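PDB 5O4J: HcgC from Methanococcus maripaludis S2, which probably transfers a methyl group from S-adenosylmethionine to a carbon of a pyridinol precursor in building the iron-guanylylpyridinol cofactor of [Fe]-hydrogenase. Local coordinates for residues 92-97 / 120-125; 48-53 / 78-83; 227-232 / 244-249; 168-173 / 250-255. All coordinates share one frame; numbering follows the deposited sequence. Where two conformers were deposited one is given.

Contact 1: residues 92-97 / 120-125; sequences NKLQLE and PDLISK
L122 of the helix 120-123 reaches across to L94 and Q95 of the helix 91-99, and its CD1 methyl does all the touching. On the buried side that methyl meets CD2 of L94 at 4.4 Å, one branch end against another. On the outer side it meets the amide nitrogen NE2 of Q95 at 4.1 Å, a distance of van der Waals kind and not a polar bond. The helices are well apart here: the nearest pair of CA atoms, those of Q95 and L122, is 8.6 Å distant, so only side chains bridge the gap. L122 manages this by setting CG opposite the backbone N (chi1 176°), which sends its branched end toward the other helix and within about 5 Å of the bound S-adenosylhomocysteine. Leucine suits both inner places, being long, apolar and forked.

While the two leucines are enclosed, Q95 sits at a partly exposed margin. It starts out beside the contact; its chain, extended beyond CG, brings NE2 of the amide to the methyl, the two side chains crossing obliquely. Glutamine suits such a margin because its long chain reaches the methyl and ends in an uncharged amide. Farther out, within 120-125, S124 OG donates to the carbonyl O of D121 at 2.6 Å, and K125 NZ pairs weakly with D121 OD1 at 3.3 Å.

The two helices lie on one face of the parallel part of the Rossmann-like sheet. Beneath the pair is F48, at the end of strand 42-48, which both leucines touch; L94 also rests on M89 of strand 87-90.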
# COMPACT_ATOMS: atom_id res chain seq x y z
N ASN A 92 27.30 26.37 -23.12
CA ASN A 92 27.90 27.05 -24.26
C ASN A 92 29.25 27.65 -23.89
O ASN A 92 30.22 27.54 -24.65
CB ASN A 92 26.97 28.14 -24.78
CG ASN A 92 26.45 27.84 -26.17
OD1 ASN A 92 27.11 28.13 -27.17
ND2 ASN A 92 25.26 27.25 -26.25
N LYS A 93 29.34 28.30 -22.73
CA LYS A 93 30.60 28.91 -22.31
C LYS A 93 31.67 27.85 -22.08
O LYS A 93 32.86 28.08 -22.36
CB LYS A 93 30.40 29.73 -21.04
CG LYS A 93 31.65 30.47 -20.59
CD LYS A 93 31.48 31.12 -19.23
CE LYS A 93 32.76 31.84 -18.83
NZ LYS A 93 32.66 32.48 -17.49
N LEU A 94 31.29 26.69 -21.55
CA LEU A 94 32.26 25.61 -21.38
C LEU A 94 32.77 25.13 -22.72
O LEU A 94 33.99 25.04 -22.94
CB LEU A 94 31.62 24.44 -20.62
CG LEU A 94 32.48 23.17 -20.59
CD1 LEU A 94 33.56 23.28 -19.52
CD2 LEU A 94 31.62 21.94 -20.41
N GLN A 95 31.85 24.78 -23.62
CA GLN A 95 32.23 24.22 -24.91
C GLN A 95 33.08 25.19 -25.71
O GLN A 95 33.91 24.76 -26.52
CB GLN A 95 30.98 23.80 -25.67
CG GLN A 95 30.31 22.58 -25.05
CD GLN A 95 29.12 22.08 -25.84
OE1 GLN A 95 28.32 22.86 -26.34
NE2 GLN A 95 29.01 20.76 -25.95
N LEU A 96 32.89 26.49 -25.51
CA LEU A 96 33.75 27.48 -26.15
C LEU A 96 35.11 27.57 -25.46
O LEU A 96 36.14 27.66 -26.14
CB LEU A 96 33.06 28.85 -26.15
CG LEU A 96 33.82 30.01 -26.80
CD1 LEU A 96 33.98 29.81 -28.30
CD2 LEU A 96 33.09 31.30 -26.52
N GLU A 97 35.14 27.54 -24.12
CA GLU A 97 36.42 27.58 -23.42
C GLU A 97 37.23 26.32 -23.67
O GLU A 97 38.47 26.36 -23.64
CB GLU A 97 36.21 27.79 -21.92
CG GLU A 97 37.36 28.53 -21.25
CD GLU A 97 36.91 29.70 -20.39
OE1 GLU A 97 35.80 29.63 -19.83
OE2 GLU A 97 37.66 30.69 -20.29
N PRO A 120 27.79 11.29 -23.77
CA PRO A 120 29.11 10.65 -23.67
C PRO A 120 30.16 11.36 -24.51
O PRO A 120 31.35 11.36 -24.15
CB PRO A 120 28.84 9.22 -24.18
CG PRO A 120 27.37 9.02 -23.91
CD PRO A 120 26.74 10.34 -24.18
N ASP A 121 29.75 11.97 -25.62
CA ASP A 121 30.68 12.70 -26.47
C ASP A 121 31.35 13.84 -25.70
O ASP A 121 32.56 14.05 -25.80
CB ASP A 121 29.93 13.24 -27.70
CG ASP A 121 30.86 13.80 -28.76
OD1 ASP A 121 31.87 14.46 -28.41
OD2 ASP A 121 30.58 13.59 -29.95
N LEU A 122 30.56 14.62 -24.93
CA LEU A 122 31.14 15.71 -24.16
C LEU A 122 32.04 15.20 -23.04
O LEU A 122 33.13 15.74 -22.81
CB LEU A 122 30.04 16.60 -23.60
CG LEU A 122 30.50 17.75 -22.68
CD1 LEU A 122 31.44 18.69 -23.41
CD2 LEU A 122 29.29 18.52 -22.16
N ILE A 123 31.61 14.15 -22.34
CA ILE A 123 32.43 13.58 -21.29
C ILE A 123 33.76 13.09 -21.85
O ILE A 123 34.81 13.25 -21.23
CB ILE A 123 31.66 12.45 -20.58
CG1 ILE A 123 30.43 13.04 -19.88
CG2 ILE A 123 32.58 11.69 -19.61
CD1 ILE A 123 29.56 12.03 -19.20
N SER A 124 33.73 12.50 -23.05
CA SER A 124 34.95 11.98 -23.67
C SER A 124 35.98 13.06 -23.94
O SER A 124 37.14 12.74 -24.23
CB SER A 124 34.61 11.26 -24.97
OG SER A 124 34.37 12.20 -26.01
N LYS A 125 35.60 14.34 -23.86
CA LYS A 125 36.55 15.42 -24.09
C LYS A 125 37.45 15.68 -22.90
O LYS A 125 38.38 16.49 -23.01
CB LYS A 125 35.79 16.69 -24.48
CG LYS A 125 34.85 16.49 -25.66
CD LYS A 125 35.08 17.52 -26.75
CE LYS A 125 34.24 17.21 -27.99
NZ LYS A 125 34.75 16.02 -28.74

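Contact 2: residues 48-53 / 78-83; sequences FGAYLS and KDILFN. With SAH (S-adenosyl-L-homocysteine), chain E.
The phenol ring of Y51 carries CB of L52 over the centre of one face, 3.7 Å above the plane, and has its edge between two neighbours: the sulfur SD of S-adenosylhomocysteine lies in the ring plane, 4.0 Å from Y51 CD1, and I80 CD1 lies near that plane, 4.3 Å from Y51 CD2. I5 of the second subunit also packs on this ring. The ring of F48 likewise turns its edge to the ligand, meeting atom C2 of the adenine. Between the segments the contact is wholly apolar. CB of A50 meets CG2 of I80 at 3.8 Å, and the other branch of I80, with CG1 swung away from the backbone N (chi1 -152°), runs on to the tyrosine. The branched isoleucine therefore serves two neighbours at once, and alanine is small enough for the loops to come close.

Polar work falls to the backbone of 48-53. Two successive amides grip one carboxylate oxygen of the ligand: L52 N gives SAH O a bond of 2.9 Å at 162°, and S53 N a longer one of 3.2 Å to the same atom. A cis peptide before L52 forms part of the turn that presents them. G49 has a positive phi, natural for glycine, and its CA passes 3.5 Å from O4' of the ribose.

D72, closing strand 65-72, receives A50 N and also binds the ligand. The loop 48-53 follows strand 42-48 and leads into helix 54-60, as the ligand-binding loop after the first strand does in Rossmann folds, and helix 177-193 flanks L52.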
# COMPACT_ATOMS: atom_id res chain seq x y z
N PHE A 48 28.64 18.67 -13.59
CA PHE A 48 27.55 18.92 -14.52
C PHE A 48 26.22 18.72 -13.81
O PHE A 48 25.97 17.65 -13.24
CB PHE A 48 27.63 18.01 -15.74
CG PHE A 48 28.81 18.28 -16.64
CD1 PHE A 48 28.72 19.22 -17.64
CD2 PHE A 48 29.99 17.58 -16.47
CE1 PHE A 48 29.80 19.47 -18.47
CE2 PHE A 48 31.07 17.83 -17.30
CZ PHE A 48 30.97 18.77 -18.29
N GLY A 49 25.36 19.75 -13.85
CA GLY A 49 24.03 19.66 -13.29
C GLY A 49 23.92 20.36 -11.94
O GLY A 49 24.26 19.78 -10.91
N ALA A 50 23.45 21.60 -11.96
CA ALA A 50 23.36 22.39 -10.73
C ALA A 50 22.16 21.97 -9.88
O ALA A 50 22.24 21.94 -8.65
CB ALA A 50 23.28 23.88 -11.06
N TYR A 51 21.04 21.65 -10.53
CA TYR A 51 19.83 21.25 -9.83
C TYR A 51 19.80 19.73 -9.72
O TYR A 51 20.21 19.05 -10.67
CB TYR A 51 18.62 21.77 -10.59
CG TYR A 51 17.29 21.18 -10.19
CD1 TYR A 51 16.87 19.97 -10.70
CD2 TYR A 51 16.44 21.85 -9.32
CE1 TYR A 51 15.66 19.42 -10.35
CE2 TYR A 51 15.22 21.32 -8.97
CZ TYR A 51 14.83 20.11 -9.49
OH TYR A 51 13.60 19.58 -9.13
N LEU A 52 19.37 19.15 -8.59
CA LEU A 52 19.02 19.81 -7.33
C LEU A 52 20.14 19.62 -6.30
O LEU A 52 20.37 20.48 -5.47
CB LEU A 52 17.70 19.26 -6.81
CG LEU A 52 17.16 19.76 -5.48
CD1 LEU A 52 17.16 21.29 -5.40
CD2 LEU A 52 15.75 19.22 -5.24
N SER A 53 20.83 18.48 -6.35
CA SER A 53 21.92 18.22 -5.41
C SER A 53 23.25 18.79 -5.86
O SER A 53 24.19 18.85 -5.04
CB SER A 53 22.09 16.71 -5.17
OG SER A 53 21.20 15.93 -5.95
N LYS A 78 22.64 29.69 -12.38
CA LYS A 78 23.63 30.38 -11.57
C LYS A 78 23.03 30.85 -10.25
O LYS A 78 23.75 30.95 -9.25
CB LYS A 78 24.21 31.57 -12.34
CG LYS A 78 23.16 32.59 -12.80
CD LYS A 78 23.78 33.93 -13.15
CE LYS A 78 22.96 34.68 -14.19
NZ LYS A 78 21.58 35.00 -13.73
N ASP A 79 21.73 31.14 -10.24
CA ASP A 79 21.05 31.61 -9.04
C ASP A 79 20.92 30.54 -7.96
O ASP A 79 20.57 30.88 -6.83
CB ASP A 79 19.64 32.13 -9.38
CG ASP A 79 19.65 33.23 -10.43
OD1 ASP A 79 20.60 34.04 -10.44
OD2 ASP A 79 18.67 33.31 -11.23
N ILE A 80 21.14 29.26 -8.28
CA ILE A 80 20.98 28.19 -7.30
C ILE A 80 22.28 27.86 -6.56
O ILE A 80 22.29 26.93 -5.74
CB ILE A 80 20.38 26.93 -7.95
CG1 ILE A 80 19.58 26.13 -6.90
CG2 ILE A 80 21.44 26.03 -8.58
CD1 ILE A 80 18.58 25.15 -7.51
N LEU A 81 23.38 28.56 -6.83
CA LEU A 81 24.60 28.32 -6.07
C LEU A 81 24.56 29.02 -4.72
O LEU A 81 23.94 30.08 -4.55
CB LEU A 81 25.84 28.78 -6.84
CG LEU A 81 26.03 28.25 -8.26
CD1 LEU A 81 27.40 28.65 -8.78
CD2 LEU A 81 25.82 26.74 -8.34
N PHE A 82 25.24 28.42 -3.74
CA PHE A 82 25.24 28.96 -2.38
C PHE A 82 26.03 30.26 -2.30
O PHE A 82 25.55 31.24 -1.72
CB PHE A 82 25.83 27.93 -1.41
CG PHE A 82 24.90 26.80 -1.08
CD1 PHE A 82 24.94 25.62 -1.81
CD2 PHE A 82 23.99 26.90 -0.04
CE1 PHE A 82 24.09 24.57 -1.51
CE2 PHE A 82 23.14 25.85 0.27
CZ PHE A 82 23.20 24.68 -0.47
N ASN A 83 27.24 30.29 -2.85
CA ASN A 83 28.08 31.47 -2.77
C ASN A 83 29.02 31.52 -3.97
O ASN A 83 28.94 30.69 -4.88
CB ASN A 83 28.85 31.51 -1.44
CG ASN A 83 29.76 30.31 -1.25
OD1 ASN A 83 30.10 29.61 -2.20
ND2 ASN A 83 30.15 30.08 -0.00
N SAH E . 20.19 13.85 -10.47
CA SAH E . 19.90 15.24 -10.00
CB SAH E . 18.85 15.89 -10.91
CG SAH E . 19.47 16.36 -12.22
SD SAH E . 18.30 17.23 -13.23
C SAH E . 19.38 15.25 -8.59
O SAH E . 19.07 16.36 -8.07
OXT SAH E . 19.26 14.17 -8.01
C5' SAH E . 19.30 17.72 -14.60
C4' SAH E . 20.18 18.94 -14.31
O4' SAH E . 21.26 18.95 -15.24
C3' SAH E . 19.42 20.23 -14.53
O3' SAH E . 19.94 21.29 -13.71
C2' SAH E . 19.68 20.48 -16.00
O2' SAH E . 19.48 21.84 -16.41
C1' SAH E . 21.12 20.06 -16.13
N9 SAH E . 21.49 19.58 -17.48
C8 SAH E . 20.74 18.81 -18.30
N7 SAH E . 21.43 18.55 -19.43
C5 SAH E . 22.64 19.13 -19.31
C6 SAH E . 23.85 19.24 -20.14
N6 SAH E . 23.90 18.64 -21.36
N1 SAH E . 24.89 19.95 -19.65
C2 SAH E . 24.85 20.54 -18.44
N3 SAH E . 23.78 20.49 -17.63
C4 SAH E . 22.67 19.81 -18.02

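Contact 3: residues 227-232 / 244-249; sequences MSAITV and EILSKN
Strand 230-234 of the four-stranded antiparallel sheet is backed here by helix 239-251, the next helix in the chain, in plain strand-on-helix packing away from the substrate and ligand sites. One helix residue, L246, meets two neighbours at the entrance to the strand. Its CD2 comes to 3.7 Å from CD1 of I230, and that isoleucine methyl is also 3.9 Å from CG and 4.1 Å from CD1 of the same leucine, so it sits against the fork of the leucine. The two side chains slide past each other in opposite directions, touching at their ends. In I230 the longer branch lies beside the backbone N, with CG1 opposite the carbonyl carbon (chi1 -65°), and the extended chi2 of 174° carries CD1 out to the leucine.

A229 adds a smaller touch: it precedes the strand, and its small side chain just meets the leucine methyl, CB to L246 CD1 at 4.5 Å. The CA atoms of A229 and L246 are still 8.7 Å apart, and it is the length of leucine that closes the interval.

Helix 177-193 shares in this core: I230 also packs on C189 and I192, and L246 on S188. The polar groups of 227-232 look elsewhere, with S228 OG bonded to the loop residue S14 and T231 OG1 to N204.

No hydrogen bond or salt bridge crosses between the segments. The contact therefore rests on shape and on the burial of methyl groups, which implies dispersion forces and the hydrophobic effect, with little directional demand on either partner.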
# COMPACT_ATOMS: atom_id res chain seq x y z
N MET A 227 8.61 25.35 3.54
CA MET A 227 7.23 25.05 3.89
C MET A 227 7.20 23.68 4.55
O MET A 227 7.95 22.79 4.15
CB MET A 227 6.32 25.06 2.64
CG MET A 227 4.90 24.56 2.86
SD MET A 227 4.02 25.47 4.14
CE MET A 227 2.48 24.56 4.23
N SER A 228 6.34 23.53 5.56
CA SER A 228 6.15 22.25 6.22
C SER A 228 5.89 21.17 5.18
O SER A 228 5.09 21.36 4.26
CB SER A 228 4.97 22.30 7.19
OG SER A 228 5.22 23.16 8.28
N ALA A 229 6.54 20.01 5.34
CA ALA A 229 6.32 18.92 4.40
C ALA A 229 4.88 18.41 4.46
O ALA A 229 4.30 18.05 3.43
CB ALA A 229 7.30 17.77 4.65
N ILE A 230 4.29 18.36 5.65
CA ILE A 230 2.99 17.74 5.85
C ILE A 230 2.14 18.57 6.80
O ILE A 230 2.64 19.09 7.80
CB ILE A 230 3.12 16.30 6.39
CG1 ILE A 230 3.81 15.43 5.33
CG2 ILE A 230 1.75 15.71 6.71
CD1 ILE A 230 4.14 14.02 5.78
N THR A 231 0.85 18.65 6.50
CA THR A 231 -0.14 19.24 7.38
C THR A 231 -1.21 18.19 7.68
O THR A 231 -1.69 17.51 6.77
CB THR A 231 -0.75 20.49 6.74
OG1 THR A 231 0.29 21.44 6.50
CG2 THR A 231 -1.82 21.11 7.64
N VAL A 232 -1.55 18.04 8.96
CA VAL A 232 -2.46 16.99 9.39
C VAL A 232 -3.67 17.60 10.08
O VAL A 232 -3.53 18.56 10.85
CB VAL A 232 -1.76 15.99 10.34
CG1 VAL A 232 -2.65 14.78 10.54
CG2 VAL A 232 -0.40 15.59 9.80
N GLU A 244 8.37 11.72 13.77
CA GLU A 244 9.04 10.43 13.79
C GLU A 244 8.86 9.68 12.47
O GLU A 244 9.80 9.07 11.96
CB GLU A 244 8.54 9.58 14.95
CG GLU A 244 9.01 10.04 16.33
CD GLU A 244 10.39 9.52 16.70
OE1 GLU A 244 11.05 10.14 17.55
OE2 GLU A 244 10.80 8.48 16.15
N ILE A 245 7.65 9.72 11.90
CA ILE A 245 7.41 9.01 10.64
C ILE A 245 8.19 9.65 9.50
O ILE A 245 8.77 8.95 8.67
CB ILE A 245 5.90 8.97 10.35
CG1 ILE A 245 5.22 8.01 11.32
CG2 ILE A 245 5.63 8.57 8.91
CD1 ILE A 245 3.74 8.20 11.42
N LEU A 246 8.19 10.98 9.43
CA LEU A 246 8.97 11.66 8.41
C LEU A 246 10.45 11.34 8.56
O LEU A 246 11.13 11.02 7.59
CB LEU A 246 8.76 13.17 8.49
CG LEU A 246 7.55 13.69 7.73
CD1 LEU A 246 7.23 15.10 8.21
CD2 LEU A 246 7.82 13.64 6.23
N SER A 247 10.96 11.45 9.80
CA SER A 247 12.38 11.19 10.03
C SER A 247 12.75 9.77 9.65
O SER A 247 13.81 9.54 9.05
CB SER A 247 12.73 11.47 11.49
OG SER A 247 12.70 12.87 11.74
N LYS A 248 11.91 8.80 10.00
CA LYS A 248 12.18 7.41 9.64
C LYS A 248 12.26 7.24 8.13
O LYS A 248 13.16 6.56 7.61
CB LYS A 248 11.10 6.50 10.22
CG LYS A 248 11.14 5.04 9.75
CD LYS A 248 9.99 4.25 10.36
CE LYS A 248 8.62 4.64 9.80
NZ LYS A 248 7.52 3.90 10.48
N ASN A 249 11.35 7.87 7.40
CA ASN A 249 11.38 7.73 5.95
C ASN A 249 12.59 8.43 5.34
O ASN A 249 13.16 7.94 4.36
CB ASN A 249 10.08 8.22 5.35
CG ASN A 249 9.05 7.13 5.31
OD1 ASN A 249 9.26 6.11 4.66
ND2 ASN A 249 7.94 7.31 6.01

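Contact 4: residues 168-173 / 250-255; sequences SSKFSK and ISRVDS. With LI (lithium ion), chain I.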
# COMPACT_ATOMS: atom_id res chain seq x y z
N SER A 168 15.83 2.25 1.33
CA SER A 168 15.77 0.92 1.89
C SER A 168 14.31 0.52 2.13
O SER A 168 13.54 1.27 2.72
CB SER A 168 16.55 0.87 3.21
OG SER A 168 15.88 1.59 4.22
N SER A 169 13.93 -0.65 1.62
CA SER A 169 12.62 -1.28 1.77
C SER A 169 11.48 -0.59 1.03
O SER A 169 10.34 -1.03 1.16
CB SER A 169 12.21 -1.40 3.24
OG SER A 169 13.07 -2.30 3.91
N LYS A 170 11.73 0.47 0.26
CA LYS A 170 10.66 1.22 -0.37
C LYS A 170 10.97 1.43 -1.85
O LYS A 170 12.13 1.50 -2.24
CB LYS A 170 10.45 2.58 0.30
CG LYS A 170 10.03 2.48 1.76
CD LYS A 170 8.62 1.96 1.88
CE LYS A 170 8.04 2.25 3.26
NZ LYS A 170 6.62 1.81 3.36
N PHE A 171 9.92 1.58 -2.64
CA PHE A 171 10.07 1.73 -4.09
C PHE A 171 10.12 3.20 -4.50
O PHE A 171 9.22 3.97 -4.19
CB PHE A 171 8.91 1.05 -4.82
CG PHE A 171 9.10 0.98 -6.32
CD1 PHE A 171 8.80 2.08 -7.11
CD2 PHE A 171 9.59 -0.15 -6.92
CE1 PHE A 171 8.98 2.04 -8.47
CE2 PHE A 171 9.78 -0.20 -8.29
CZ PHE A 171 9.48 0.90 -9.07
N SER A 172 11.14 3.55 -5.29
CA SER A 172 11.24 4.84 -5.95
C SER A 172 11.71 4.64 -7.38
O SER A 172 12.55 3.78 -7.64
CB SER A 172 12.21 5.79 -5.21
OG SER A 172 11.58 6.35 -4.06
N LYS A 173 11.16 5.44 -8.30
CA LYS A 173 11.42 5.24 -9.72
C LYS A 173 12.79 5.77 -10.13
O LYS A 173 13.36 5.29 -11.12
CB LYS A 173 10.33 5.90 -10.55
CG LYS A 173 9.00 5.18 -10.53
CD LYS A 173 9.06 3.91 -11.35
CE LYS A 173 7.68 3.37 -11.63
NZ LYS A 173 7.09 4.14 -12.76
N ILE A 250 12.99 9.58 5.90
CA ILE A 250 14.23 10.22 5.46
C ILE A 250 15.42 9.29 5.67
O ILE A 250 16.30 9.19 4.81
CB ILE A 250 14.43 11.56 6.20
CG1 ILE A 250 13.33 12.55 5.81
CG2 ILE A 250 15.83 12.14 5.89
CD1 ILE A 250 13.19 13.72 6.75
N SER A 251 15.46 8.60 6.81
CA SER A 251 16.61 7.74 7.11
C SER A 251 16.72 6.54 6.18
O SER A 251 17.80 5.94 6.09
CB SER A 251 16.55 7.25 8.57
OG SER A 251 15.56 6.25 8.73
N ARG A 252 15.65 6.19 5.46
CA ARG A 252 15.75 5.05 4.55
C ARG A 252 16.60 5.36 3.33
O ARG A 252 17.06 4.43 2.66
CB ARG A 252 14.35 4.61 4.12
CG ARG A 252 13.51 4.06 5.27
CD ARG A 252 12.21 3.47 4.74
NE ARG A 252 11.48 2.73 5.76
CZ ARG A 252 11.81 1.52 6.21
NH1 ARG A 252 11.06 0.94 7.14
NH2 ARG A 252 12.89 0.90 5.74
N VAL A 253 16.84 6.64 3.03
CA VAL A 253 17.65 6.98 1.87
C VAL A 253 19.08 6.51 2.11
O VAL A 253 19.68 6.77 3.16
CB VAL A 253 17.60 8.49 1.58
CG1 VAL A 253 18.51 8.85 0.40
CG2 VAL A 253 16.17 8.90 1.27
N ASP A 254 19.62 5.79 1.13
CA ASP A 254 20.96 5.24 1.17
C ASP A 254 21.64 5.60 -0.14
O ASP A 254 21.16 5.22 -1.21
CB ASP A 254 20.89 3.73 1.37
CG ASP A 254 22.21 3.11 1.74
OD1 ASP A 254 23.13 3.86 2.12
OD2 ASP A 254 22.30 1.87 1.64
N SER A 255 22.72 6.39 -0.06
CA SER A 255 23.48 6.83 -1.23
C SER A 255 24.90 6.29 -1.16
O SER A 255 25.53 6.30 -0.10
CB SER A 255 23.52 8.35 -1.33
OG SER A 255 24.03 8.74 -2.59
LI LI I . 15.57 -2.57 4.32
O HOH W 1 17.69 -1.90 5.09
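R252 lays its side chain along S168 and fastens it at both ends. CG of the arginine stands opposite its carbonyl carbon, beside the backbone N (chi1 -66°), and the chain then runs extended as far as NE; the last turn brings NH2 back to the serine. NH2 gives two weak bonds there, 3.1 Å to the carbonyl O of S168 and, in the one of two serine conformers described here, 3.4 Å to its OG. The firm link is between main chains: S168 N donates to R252 O at 2.8 Å and 174°, nearly straight along N-H, although the donor stands well above the carbonyl plane. In that same conformer OG of S168 lies 3.4 Å from CB of the arginine. A serine is short enough to fit under this long chain and still offer an oxygen to its end.

These bonds join the loop that leaves strand 159-167 to the junction of helix 239-251 with strand 253-259, the outermost strand of the seven-stranded sheet within this chain and antiparallel to 159-167, so the pairing carries on just past the strand end.

K170 bends at chi2 (-70°), and its side chain passes at a slant over that of the arginine, K170 CG coming to 3.8 Å from R252 CD. Its NZ goes to a salt bridge with E194 of the fourth subunit, which also packs against R252 and may ease the nearness of the two positive charges. S169 has a positive phi, turning the loop sharply; its OG lies 2.5 Å from a lithium ion, which also holds a water, and is hydrogen-bonded to the carbonyl O of E194 of the fourth subunit.

Along the chain contact 2 closes first, then contact 1 opens and closes, and contact 4 encloses contact 3. Contacts 1 and 2 have centres about 19 Å apart and meet at F48; around it the loops at the ends of the parallel strands of the seven-stranded sheet, with D72, hold the S-adenosylhomocysteine. Contacts 3 and 4 have centres about 15 Å apart, share helix 239-251 and touch where N249 meets K170. Contact 3 belongs to the four-stranded sheet, contact 4 to the edge of the seven-stranded one, so that helix connects the two. Contacts 1 and 3 are the most distant, about 41 Å between centres, on opposite sides of the chain's centre.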